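Local coordinates for De novo designed switch protein caging a hemagglutinin binder (sCageHA267_1S) (Synthetic construct, PDB 7CBC), which is a designed helical switch that cages a binder of hemagglutinin and probably serves as the sensing component of a protein biosensor, at residues Asn37-Val41 and Asn232-Leu236; Leu86-Arg90 and Leu105-Ala109; Ile171-Lys175 and Leu215-Arg219; Ile292-Leu296 and Ala306-Val310. One frame throughout, in Å; residues are numbered along the deposited sequence.

Interaction 1. Residues Asn37-Val41 and Asn232-Leu236; sequences NLELV and NLDLL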
loop_
_atom_site.group_PDB
_atom_site.type_symbol
_atom_site.label_atom_id
_atom_site.label_comp_id
_atom_site.label_asym_id
_atom_site.label_seq_id
_atom_site.Cartn_x
_atom_site.Cartn_y
_atom_site.Cartn_z
ATOM N N ASN A 37 8.533 12.143 13.336
ATOM C CA ASN A 37 7.666 13.260 13.691
ATOM C C ASN A 37 7.422 13.315 15.196
ATOM O O ASN A 37 7.475 14.395 15.802
ATOM C CB ASN A 37 6.347 13.186 12.930
ATOM C CG ASN A 37 5.521 14.448 13.086
ATOM O OD1 ASN A 37 5.752 15.450 12.404
ATOM N ND2 ASN A 37 4.557 14.415 14.001
ATOM N N LEU A 38 7.171 12.164 15.823
ATOM C CA LEU A 38 6.947 12.174 17.263
ATOM C C LEU A 38 8.185 12.663 17.996
ATOM O O LEU A 38 8.088 13.489 18.913
ATOM C CB LEU A 38 6.538 10.788 17.750
ATOM C CG LEU A 38 5.158 10.356 17.240
ATOM C CD1 LEU A 38 4.713 9.095 17.951
ATOM C CD2 LEU A 38 4.129 11.476 17.414
ATOM N N GLU A 39 9.359 12.178 17.588
ATOM C CA GLU A 39 10.608 12.626 18.187
ATOM C C GLU A 39 10.806 14.125 18.011
ATOM O O GLU A 39 11.273 14.808 18.929
ATOM C CB GLU A 39 11.778 11.863 17.575
ATOM C CG GLU A 39 11.833 10.409 17.978
ATOM C CD GLU A 39 12.831 10.178 19.085
ATOM O OE1 GLU A 39 13.819 10.945 19.158
ATOM O OE2 GLU A 39 12.629 9.237 19.885
ATOM N N LEU A 40 10.469 14.653 16.835
ATOM C CA LEU A 40 10.641 16.080 16.600
ATOM C C LEU A 40 9.710 16.904 17.483
ATOM O O LEU A 40 10.113 17.937 18.042
ATOM C CB LEU A 40 10.407 16.389 15.126
ATOM C CG LEU A 40 10.457 17.877 14.798
ATOM C CD1 LEU A 40 11.790 18.487 15.258
ATOM C CD2 LEU A 40 10.199 18.126 13.313
ATOM N N VAL A 41 8.454 16.471 17.617
ATOM C CA VAL A 41 7.541 17.162 18.520
ATOM C C VAL A 41 8.099 17.161 19.935
ATOM O O VAL A 41 8.059 18.180 20.637
ATOM C CB VAL A 41 6.147 16.517 18.471
ATOM C CG1 VAL A 41 5.277 17.096 19.563
ATOM C CG2 VAL A 41 5.527 16.749 17.123
ATOM N N ASN A 232 -1.333 13.333 14.800
ATOM C CA ASN A 232 -0.303 14.363 14.708
ATOM C C ASN A 232 -0.879 15.755 14.956
ATOM O O ASN A 232 -0.341 16.526 15.756
ATOM C CB ASN A 232 0.385 14.287 13.350
ATOM C CG ASN A 232 1.335 13.126 13.250
ATOM O OD1 ASN A 232 1.679 12.500 14.250
ATOM N ND2 ASN A 232 1.763 12.821 12.035
ATOM N N LEU A 233 -1.986 16.089 14.292
ATOM C CA LEU A 233 -2.604 17.389 14.512
ATOM C C LEU A 233 -3.108 17.530 15.946
ATOM O O LEU A 233 -2.882 18.566 16.586
ATOM C CB LEU A 233 -3.736 17.604 13.510
ATOM C CG LEU A 233 -3.275 17.517 12.055
ATOM C CD1 LEU A 233 -4.441 17.165 11.140
ATOM C CD2 LEU A 233 -2.620 18.823 11.612
ATOM N N ASP A 234 -3.771 16.495 16.474
ATOM C CA ASP A 234 -4.229 16.522 17.864
ATOM C C ASP A 234 -3.063 16.737 18.824
ATOM O O ASP A 234 -3.192 17.453 19.824
ATOM C CB ASP A 234 -4.959 15.218 18.204
ATOM C CG ASP A 234 -6.373 15.146 17.605
ATOM O OD1 ASP A 234 -6.750 16.063 16.836
ATOM O OD2 ASP A 234 -7.095 14.153 17.887
ATOM N N LEU A 235 -1.915 16.125 18.533
ATOM C CA LEU A 235 -0.752 16.281 19.394
ATOM C C LEU A 235 -0.163 17.681 19.280
ATOM O O LEU A 235 0.260 18.268 20.287
ATOM C CB LEU A 235 0.289 15.228 19.039
ATOM C CG LEU A 235 1.626 15.281 19.764
ATOM C CD1 LEU A 235 1.456 14.953 21.247
ATOM C CD2 LEU A 235 2.600 14.325 19.101
ATOM N N LEU A 236 -0.122 18.231 18.060
ATOM C CA LEU A 236 0.329 19.610 17.875
ATOM C C LEU A 236 -0.621 20.595 18.537
ATOM O O LEU A 236 -0.188 21.622 19.088
ATOM C CB LEU A 236 0.459 19.928 16.389
ATOM C CG LEU A 236 1.679 19.313 15.706
ATOM C CD1 LEU A 236 1.831 19.876 14.313
ATOM C CD2 LEU A 236 2.939 19.558 16.515
#
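N232 OD1 takes a hydrogen bond from the side-chain amide of Q34, one turn before N37, and the carboxamide of N37 approaches the same oxygen from across the contact. N37 ND2 lies 3.5 Å from N232 OD1, and the two amide planes are turned 38° against each other. The two side chains come from opposite directions: in N37 the CG atom stands anti to the backbone N (chi1 -170°), which sends the amide toward helix 195-239. Both asparagines also touch N133 of helix 99-142, so three asparagines from three helices gather at this level. This is consistent with the buried polar layers built into many designed helical bundles, here between helices 3-46 and 195-239, whose short segments run parallel at 4° with axes 11.5 Å apart. Toward the C-terminal ends of both segments the contact turns apolar. L38 and L235 meet through their CD2 methyls at 3.6 Å, with L38 CD2 also lying beside N232 OD1 at 4.1 Å. V41 and L235 reach toward each other tip to tip, V41 CG1 standing 3.9 Å from L235 CD2. The second methyl of V41 serves another partner, CG2 packing on L236 CD2 at 3.9 Å, so the valine fork spans two successive leucines. I252 and S255 of helix 245-268 touch L235 as well, while L236 lies against A136 of helix 99-142.

Interaction 2. Residues Leu86-Arg90 and Leu105-Ala109; sequences LEEAR and LKAIA
L86 and L105 are the two bumps that interlock here. Segments 86-90 and 105-109 run antiparallel (174°), their axes 11.1 Å apart. L86 pushes its CD2 methyl into a hollow made by L105, I108 and A109: CD2 is 3.9 Å from I108 CG2 and 4.0 Å from L105 CD1, and beside it lies the small A109, its CB 4.1 Å from L86 CD2. Coming the other way, L105 divides its two methyls between A89 and R90 of the opposing helix. A chi1 of -175° swings CG to the far side from the backbone N and aims this fork: CD1 settles on A89 CB at 3.8 Å, while CD2 rests 3.7 Å from R90 CB. The arginine crosses L105 at about a right angle and bends at chi3, back toward its own helix. There E87 OE2 accepts from R90 NE at 3.0 Å and also from NH2; both nitrogens meet that one oxygen from above the carboxylate plane. A89 and I108 also touch helix 3-46, which covers the inner side of this helical hairpin. No hydrogen bond joins the segments, so the pairing rests on the fit of methyls. The charge of R90 is answered by E87 on its own helix, which lets the arginine meet L105 with its stem and part of its guanidinium.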
loop_
_atom_site.group_PDB
_atom_site.type_symbol
_atom_site.label_atom_id
_atom_site.label_comp_id
_atom_site.label_asym_id
_atom_site.label_seq_id
_atom_site.Cartn_x
_atom_site.Cartn_y
_atom_site.Cartn_z
ATOM N N LEU A 86 5.919 -9.738 -16.038
ATOM C CA LEU A 86 5.066 -9.679 -17.219
ATOM C C LEU A 86 5.809 -10.114 -18.477
ATOM O O LEU A 86 5.166 -10.508 -19.461
ATOM C CB LEU A 86 4.484 -8.271 -17.373
ATOM C CG LEU A 86 3.447 -7.981 -16.273
ATOM C CD1 LEU A 86 3.362 -6.496 -15.893
ATOM C CD2 LEU A 86 2.086 -8.503 -16.679
ATOM N N GLU A 87 7.147 -10.095 -18.450
ATOM C CA GLU A 87 7.932 -10.451 -19.625
ATOM C C GLU A 87 8.074 -11.959 -19.762
ATOM O O GLU A 87 7.933 -12.505 -20.863
ATOM C CB GLU A 87 9.308 -9.786 -19.572
ATOM C CG GLU A 87 9.394 -8.562 -20.445
ATOM C CD GLU A 87 8.862 -8.813 -21.847
ATOM O OE1 GLU A 87 9.293 -9.798 -22.482
ATOM O OE2 GLU A 87 7.998 -8.030 -22.310
ATOM N N GLU A 88 8.365 -12.649 -18.658
ATOM C CA GLU A 88 8.309 -14.105 -18.688
ATOM C C GLU A 88 6.932 -14.574 -19.126
ATOM O O GLU A 88 6.803 -15.508 -19.924
ATOM C CB GLU A 88 8.664 -14.672 -17.316
ATOM C CG GLU A 88 8.255 -16.124 -17.124
ATOM C CD GLU A 88 8.812 -16.727 -15.844
ATOM O OE1 GLU A 88 8.670 -17.955 -15.667
ATOM O OE2 GLU A 88 9.386 -15.964 -15.031
ATOM N N ALA A 89 5.886 -13.924 -18.619
ATOM C CA ALA A 89 4.530 -14.247 -19.045
ATOM C C ALA A 89 4.345 -13.998 -20.533
ATOM O O ALA A 89 3.822 -14.850 -21.259
ATOM C CB ALA A 89 3.522 -13.435 -18.231
ATOM N N ARG A 90 4.778 -12.829 -21.003
ATOM C CA ARG A 90 4.599 -12.465 -22.401
ATOM C C ARG A 90 5.418 -13.364 -23.321
ATOM O O ARG A 90 4.996 -13.644 -24.449
ATOM C CB ARG A 90 4.968 -10.989 -22.583
ATOM C CG ARG A 90 4.667 -10.411 -23.951
ATOM C CD ARG A 90 4.348 -8.917 -23.896
ATOM N NE ARG A 90 5.100 -8.225 -22.851
ATOM C CZ ARG A 90 4.552 -7.653 -21.780
ATOM N NH1 ARG A 90 3.236 -7.674 -21.601
ATOM N NH2 ARG A 90 5.322 -7.055 -20.885
ATOM N N LEU A 105 -3.530 -10.980 -20.652
ATOM C CA LEU A 105 -2.240 -10.444 -20.236
ATOM C C LEU A 105 -2.184 -8.929 -20.373
ATOM O O LEU A 105 -1.617 -8.247 -19.510
ATOM C CB LEU A 105 -1.111 -11.085 -21.036
ATOM C CG LEU A 105 0.264 -10.639 -20.533
ATOM C CD1 LEU A 105 0.558 -11.236 -19.140
ATOM C CD2 LEU A 105 1.371 -10.981 -21.530
ATOM N N LYS A 106 -2.749 -8.375 -21.447
ATOM C CA LYS A 106 -2.820 -6.915 -21.521
ATOM C C LYS A 106 -3.635 -6.355 -20.363
ATOM O O LYS A 106 -3.311 -5.293 -19.812
ATOM C CB LYS A 106 -3.403 -6.473 -22.862
ATOM C CG LYS A 106 -3.769 -4.986 -22.935
ATOM C CD LYS A 106 -4.037 -4.529 -24.382
ATOM C CE LYS A 106 -5.383 -5.034 -24.934
ATOM N NZ LYS A 106 -6.555 -4.281 -24.386
ATOM N N ALA A 107 -4.693 -7.062 -19.967
ATOM C CA ALA A 107 -5.475 -6.600 -18.830
ATOM C C ALA A 107 -4.673 -6.693 -17.545
ATOM O O ALA A 107 -4.860 -5.875 -16.644
ATOM C CB ALA A 107 -6.769 -7.401 -18.710
ATOM N N ILE A 108 -3.775 -7.668 -17.439
ATOM C CA ILE A 108 -2.955 -7.758 -16.238
ATOM C C ILE A 108 -1.896 -6.666 -16.239
ATOM O O ILE A 108 -1.596 -6.072 -15.195
ATOM C CB ILE A 108 -2.331 -9.157 -16.134
ATOM C CG1 ILE A 108 -3.416 -10.198 -15.953
ATOM C CG2 ILE A 108 -1.355 -9.253 -14.972
ATOM C CD1 ILE A 108 -2.823 -11.547 -15.842
ATOM N N ALA A 109 -1.310 -6.383 -17.404
ATOM C CA ALA A 109 -0.274 -5.358 -17.458
ATOM C C ALA A 109 -0.852 -3.982 -17.170
ATOM O O ALA A 109 -0.276 -3.216 -16.388
ATOM C CB ALA A 109 0.428 -5.381 -18.816
#

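Interaction 3. Residues Ile171-Lys175 and Leu215-Arg219; sequences IRAAK and LELLR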
loop_
_atom_site.group_PDB
_atom_site.type_symbol
_atom_site.label_atom_id
_atom_site.label_comp_id
_atom_site.label_asym_id
_atom_site.label_seq_id
_atom_site.Cartn_x
_atom_site.Cartn_y
_atom_site.Cartn_z
ATOM N N ILE A 171 -6.905 6.663 -5.231
ATOM C CA ILE A 171 -7.230 5.256 -5.036
ATOM C C ILE A 171 -8.598 4.948 -5.621
ATOM O O ILE A 171 -8.779 3.939 -6.317
ATOM C CB ILE A 171 -7.131 4.880 -3.548
ATOM C CG1 ILE A 171 -5.680 5.039 -3.105
ATOM C CG2 ILE A 171 -7.584 3.424 -3.333
ATOM C CD1 ILE A 171 -4.698 4.355 -4.097
ATOM N N ARG A 172 -9.569 5.834 -5.393
ATOM C CA ARG A 172 -10.866 5.673 -6.036
ATOM C C ARG A 172 -10.746 5.712 -7.558
ATOM O O ARG A 172 -11.534 5.066 -8.256
ATOM C CB ARG A 172 -11.831 6.737 -5.521
ATOM C CG ARG A 172 -12.981 7.094 -6.445
ATOM C CD ARG A 172 -13.157 8.611 -6.487
ATOM N NE ARG A 172 -13.528 9.144 -5.177
ATOM C CZ ARG A 172 -13.805 10.420 -4.934
ATOM N NH1 ARG A 172 -13.751 11.317 -5.914
ATOM N NH2 ARG A 172 -14.128 10.793 -3.707
ATOM N N ALA A 173 -9.759 6.431 -8.100
ATOM C CA ALA A 173 -9.572 6.373 -9.546
ATOM C C ALA A 173 -8.938 5.058 -9.969
ATOM O O ALA A 173 -9.284 4.508 -11.029
ATOM C CB ALA A 173 -8.718 7.537 -10.029
ATOM N N ALA A 174 -7.994 4.554 -9.168
ATOM C CA ALA A 174 -7.413 3.248 -9.450
ATOM C C ALA A 174 -8.480 2.162 -9.407
ATOM O O ALA A 174 -8.471 1.228 -10.224
ATOM C CB ALA A 174 -6.291 2.949 -8.456
ATOM N N LYS A 175 -9.421 2.275 -8.472
ATOM C CA LYS A 175 -10.498 1.301 -8.393
ATOM C C LYS A 175 -11.370 1.355 -9.641
ATOM O O LYS A 175 -11.607 0.335 -10.300
ATOM C CB LYS A 175 -11.334 1.543 -7.138
ATOM C CG LYS A 175 -12.545 0.614 -7.051
ATOM C CD LYS A 175 -13.286 0.750 -5.725
ATOM C CE LYS A 175 -14.438 -0.237 -5.661
ATOM N NZ LYS A 175 -13.975 -1.629 -5.928
ATOM N N LEU A 215 -5.888 -3.607 -4.321
ATOM C CA LEU A 215 -6.450 -2.294 -4.032
ATOM C C LEU A 215 -6.681 -2.108 -2.538
ATOM O O LEU A 215 -6.500 -1.002 -2.019
ATOM C CB LEU A 215 -7.753 -2.092 -4.818
ATOM C CG LEU A 215 -7.584 -1.903 -6.331
ATOM C CD1 LEU A 215 -8.946 -1.788 -7.049
ATOM C CD2 LEU A 215 -6.668 -0.704 -6.667
ATOM N N GLU A 216 -7.044 -3.177 -1.824
ATOM C CA GLU A 216 -7.225 -3.055 -0.380
ATOM C C GLU A 216 -5.898 -2.774 0.329
ATOM O O GLU A 216 -5.875 -2.064 1.344
ATOM C CB GLU A 216 -7.891 -4.316 0.167
ATOM C CG GLU A 216 -8.225 -4.281 1.650
ATOM C CD GLU A 216 -9.346 -3.317 1.990
ATOM O OE1 GLU A 216 -10.057 -2.882 1.059
ATOM O OE2 GLU A 216 -9.503 -2.986 3.194
ATOM N N LEU A 217 -4.788 -3.305 -0.193
ATOM C CA LEU A 217 -3.469 -2.898 0.287
ATOM C C LEU A 217 -3.359 -1.379 0.368
ATOM O O LEU A 217 -2.964 -0.830 1.396
ATOM C CB LEU A 217 -2.381 -3.461 -0.631
ATOM C CG LEU A 217 -2.156 -4.975 -0.598
ATOM C CD1 LEU A 217 -1.035 -5.333 -1.524
ATOM C CD2 LEU A 217 -1.804 -5.394 0.829
ATOM N N LEU A 218 -3.741 -0.685 -0.707
ATOM C CA LEU A 218 -3.584 0.761 -0.752
ATOM C C LEU A 218 -4.570 1.453 0.172
ATOM O O LEU A 218 -4.239 2.474 0.785
ATOM C CB LEU A 218 -3.760 1.267 -2.178
ATOM C CG LEU A 218 -2.725 0.712 -3.151
ATOM C CD1 LEU A 218 -3.192 0.881 -4.582
ATOM C CD2 LEU A 218 -1.378 1.374 -2.947
ATOM N N ARG A 219 -5.793 0.931 0.266
ATOM C CA ARG A 219 -6.754 1.494 1.203
ATOM C C ARG A 219 -6.265 1.354 2.634
ATOM O O ARG A 219 -6.339 2.311 3.414
ATOM C CB ARG A 219 -8.119 0.830 1.041
ATOM C CG ARG A 219 -8.877 1.250 -0.219
ATOM C CD ARG A 219 -10.351 0.874 -0.100
ATOM N NE ARG A 219 -10.984 0.709 -1.399
ATOM C CZ ARG A 219 -10.851 -0.380 -2.147
ATOM N NH1 ARG A 219 -10.100 -1.388 -1.727
ATOM N NH2 ARG A 219 -11.452 -0.451 -3.322
#
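I171 opens the contact by dividing its branches between two residues of the facing helix. Its CD1 methyl packs against L218, 3.8 Å from L218 CB, and CG2 touches the aliphatic stem of R219, 4.0 Å from R219 CG. A chi1 of -64° sets CG1 beside the backbone N and turns CG2 away from it, which spreads the two branches over these neighbours. One turn on, A174 offers a low surface to L215, A174 CB lying 4.1 Å from L215 CD2. Segments 171-175 and 215-219 belong to long antiparallel helices of the six-helix bundle, 146-190 and 195-239; locally they run at 170° with axes 10.5 Å apart. A118 of helix 99-142 touches I171, A174 and L218, closing the inner side of the pair. K175 finishes the segment at the more open margin. Its backbone receives the other methyl of L215, which comes within 3.7 Å of K175 CA through CD1. Farther out, the lysine chain passes the R219 guanidinium at its edge and near its plane, K175 CD standing 3.3 Å from R219 NH2. The two cationic ends come close too, with K175 NZ 3.8 Å from R219 NH2, but each has an acid on its own helix: E179 forms a salt bridge with K175, and E216 OE1 receives a weak hydrogen bond from R219 NH1 (3.2 Å) within a salt bridge.

Interaction 4. Residues Ile292-Leu296 and Ala306-Val310; sequences IKELL and ARDAV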
loop_
_atom_site.group_PDB
_atom_site.type_symbol
_atom_site.label_atom_id
_atom_site.label_comp_id
_atom_site.label_asym_id
_atom_site.label_seq_id
_atom_site.Cartn_x
_atom_site.Cartn_y
_atom_site.Cartn_z
ATOM N N ILE A 292 -0.834 -26.617 -6.414
ATOM C CA ILE A 292 -1.126 -25.459 -5.579
ATOM C C ILE A 292 0.100 -25.062 -4.768
ATOM O O ILE A 292 0.426 -23.872 -4.652
ATOM C CB ILE A 292 -2.340 -25.746 -4.682
ATOM C CG1 ILE A 292 -3.592 -25.822 -5.545
ATOM C CG2 ILE A 292 -2.499 -24.655 -3.643
ATOM C CD1 ILE A 292 -4.809 -26.282 -4.822
ATOM N N LYS A 293 0.812 -26.043 -4.205
ATOM C CA LYS A 293 1.995 -25.694 -3.425
ATOM C C LYS A 293 3.098 -25.114 -4.307
ATOM O O LYS A 293 3.844 -24.234 -3.860
ATOM C CB LYS A 293 2.495 -26.910 -2.641
ATOM C CG LYS A 293 1.487 -27.412 -1.603
ATOM C CD LYS A 293 2.144 -28.238 -0.499
ATOM C CE LYS A 293 2.431 -27.394 0.747
ATOM N NZ LYS A 293 3.748 -26.700 0.707
ATOM N N GLU A 294 3.207 -25.570 -5.561
ATOM C CA GLU A 294 4.166 -24.958 -6.475
ATOM C C GLU A 294 3.745 -23.538 -6.827
ATOM O O GLU A 294 4.591 -22.650 -6.997
ATOM C CB GLU A 294 4.310 -25.807 -7.741
ATOM C CG GLU A 294 5.508 -25.420 -8.617
ATOM C CD GLU A 294 5.309 -25.755 -10.089
ATOM O OE1 GLU A 294 4.605 -26.746 -10.393
ATOM O OE2 GLU A 294 5.861 -25.022 -10.947
ATOM N N LEU A 295 2.435 -23.306 -6.944
ATOM C CA LEU A 295 1.955 -21.977 -7.279
ATOM C C LEU A 295 2.196 -21.008 -6.126
ATOM O O LEU A 295 2.608 -19.866 -6.345
ATOM C CB LEU A 295 0.476 -22.046 -7.637
ATOM C CG LEU A 295 -0.299 -20.761 -7.904
ATOM C CD1 LEU A 295 -0.076 -20.251 -9.337
ATOM C CD2 LEU A 295 -1.769 -21.022 -7.666
ATOM N N LEU A 296 1.955 -21.458 -4.892
ATOM C CA LEU A 296 2.134 -20.589 -3.730
ATOM C C LEU A 296 3.613 -20.317 -3.468
ATOM O O LEU A 296 3.986 -19.196 -3.107
ATOM C CB LEU A 296 1.470 -21.217 -2.500
ATOM C CG LEU A 296 -0.019 -21.586 -2.594
ATOM C CD1 LEU A 296 -0.509 -22.279 -1.339
ATOM C CD2 LEU A 296 -0.893 -20.395 -2.889
ATOM N N ALA A 306 2.181 -21.779 2.587
ATOM C CA ALA A 306 1.650 -22.678 1.563
ATOM C C ALA A 306 1.057 -23.933 2.191
ATOM O O ALA A 306 -0.092 -24.289 1.914
ATOM C CB ALA A 306 2.742 -23.041 0.555
ATOM N N ARG A 307 1.828 -24.618 3.043
ATOM C CA ARG A 307 1.298 -25.769 3.772
ATOM C C ARG A 307 0.010 -25.406 4.499
ATOM O O ARG A 307 -0.962 -26.167 4.479
ATOM C CB ARG A 307 2.360 -26.309 4.741
ATOM C CG ARG A 307 1.836 -27.092 5.947
ATOM C CD ARG A 307 1.742 -26.193 7.190
ATOM N NE ARG A 307 0.785 -26.696 8.176
ATOM C CZ ARG A 307 0.232 -25.947 9.127
ATOM N NH1 ARG A 307 0.530 -24.657 9.214
ATOM N NH2 ARG A 307 -0.632 -26.484 9.981
ATOM N N ASP A 308 -0.031 -24.225 5.116
ATOM C CA ASP A 308 -1.245 -23.800 5.807
ATOM C C ASP A 308 -2.403 -23.597 4.841
ATOM O O ASP A 308 -3.557 -23.861 5.187
ATOM C CB ASP A 308 -1.007 -22.505 6.576
ATOM C CG ASP A 308 -2.306 -21.897 7.074
ATOM O OD1 ASP A 308 -2.825 -22.378 8.101
ATOM O OD2 ASP A 308 -2.839 -20.981 6.408
ATOM N N ALA A 309 -2.121 -23.088 3.639
ATOM C CA ALA A 309 -3.197 -22.797 2.694
ATOM C C ALA A 309 -3.803 -24.078 2.124
ATOM O O ALA A 309 -5.023 -24.162 1.946
ATOM C CB ALA A 309 -2.684 -21.890 1.574
ATOM N N VAL A 310 -2.974 -25.090 1.845
ATOM C CA VAL A 310 -3.507 -26.351 1.329
ATOM C C VAL A 310 -4.188 -27.143 2.441
ATOM O O VAL A 310 -5.286 -27.679 2.251
ATOM C CB VAL A 310 -2.404 -27.169 0.627
ATOM C CG1 VAL A 310 -1.956 -26.459 -0.626
ATOM C CG2 VAL A 310 -1.218 -27.401 1.544
#
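V310 packs its CG1 methyl against I292 and K293 of the facing helix. V310 CG1 lies 3.6 Å from I292 CG2, the two side chains sliding past each other in opposite directions, and the same methyl meets K293 CG at 3.7 Å. K293 has the largest share of the contact. Its chain crosses V310 at about a right angle; the bend at chi3 (97°) carries CE to within 3.6 Å of R307 CA, and a second bend at chi4 brings NZ alongside A306 CB. L296 CD1 reaches over the backbone of the opposite helix, 3.6 Å from A306 CA, and also touches A309 CB at 3.7 Å. A306 and A309, with nothing beyond CB, let the helices come near: the CA atoms of L296 and A306 are only 5.7 Å apart. The R307 guanidinium is engaged elsewhere, in a salt bridge with E311 on its own helix. Farther out, C301, which touches L296, is joined by a disulfide to C275, tying the loop between the helices to helix 274-284. The segments meet at 139° with axes 9.5 Å apart, a splayed antiparallel pair. Helix 274-284 packs across both members, with A282 on I292, A278 on L296 and A279 on A309, to complete a small three-helix domain.

In the fold
Interactions 1, 2 and 3 belong to the long helical bundle, whereas interaction 4 closes the compact C-terminal domain. Interactions 1 and 3 share helix 195-239, with centres about 28 Å apart, and pair it with different helices: parallel to 3-46 in one, antiparallel to 146-190 in the other. Interaction 2 lies on the other side of the chain's centre from interaction 1, about 44 Å away between centres. Every touching residue of interaction 1 is buried, and its core includes amides; interactions 2 and 3 have apolar interiors bordered by partly exposed charged side chains. Interaction 4 also has an apolar centre, edged here by a lysine, but its helices are short and strongly inclined.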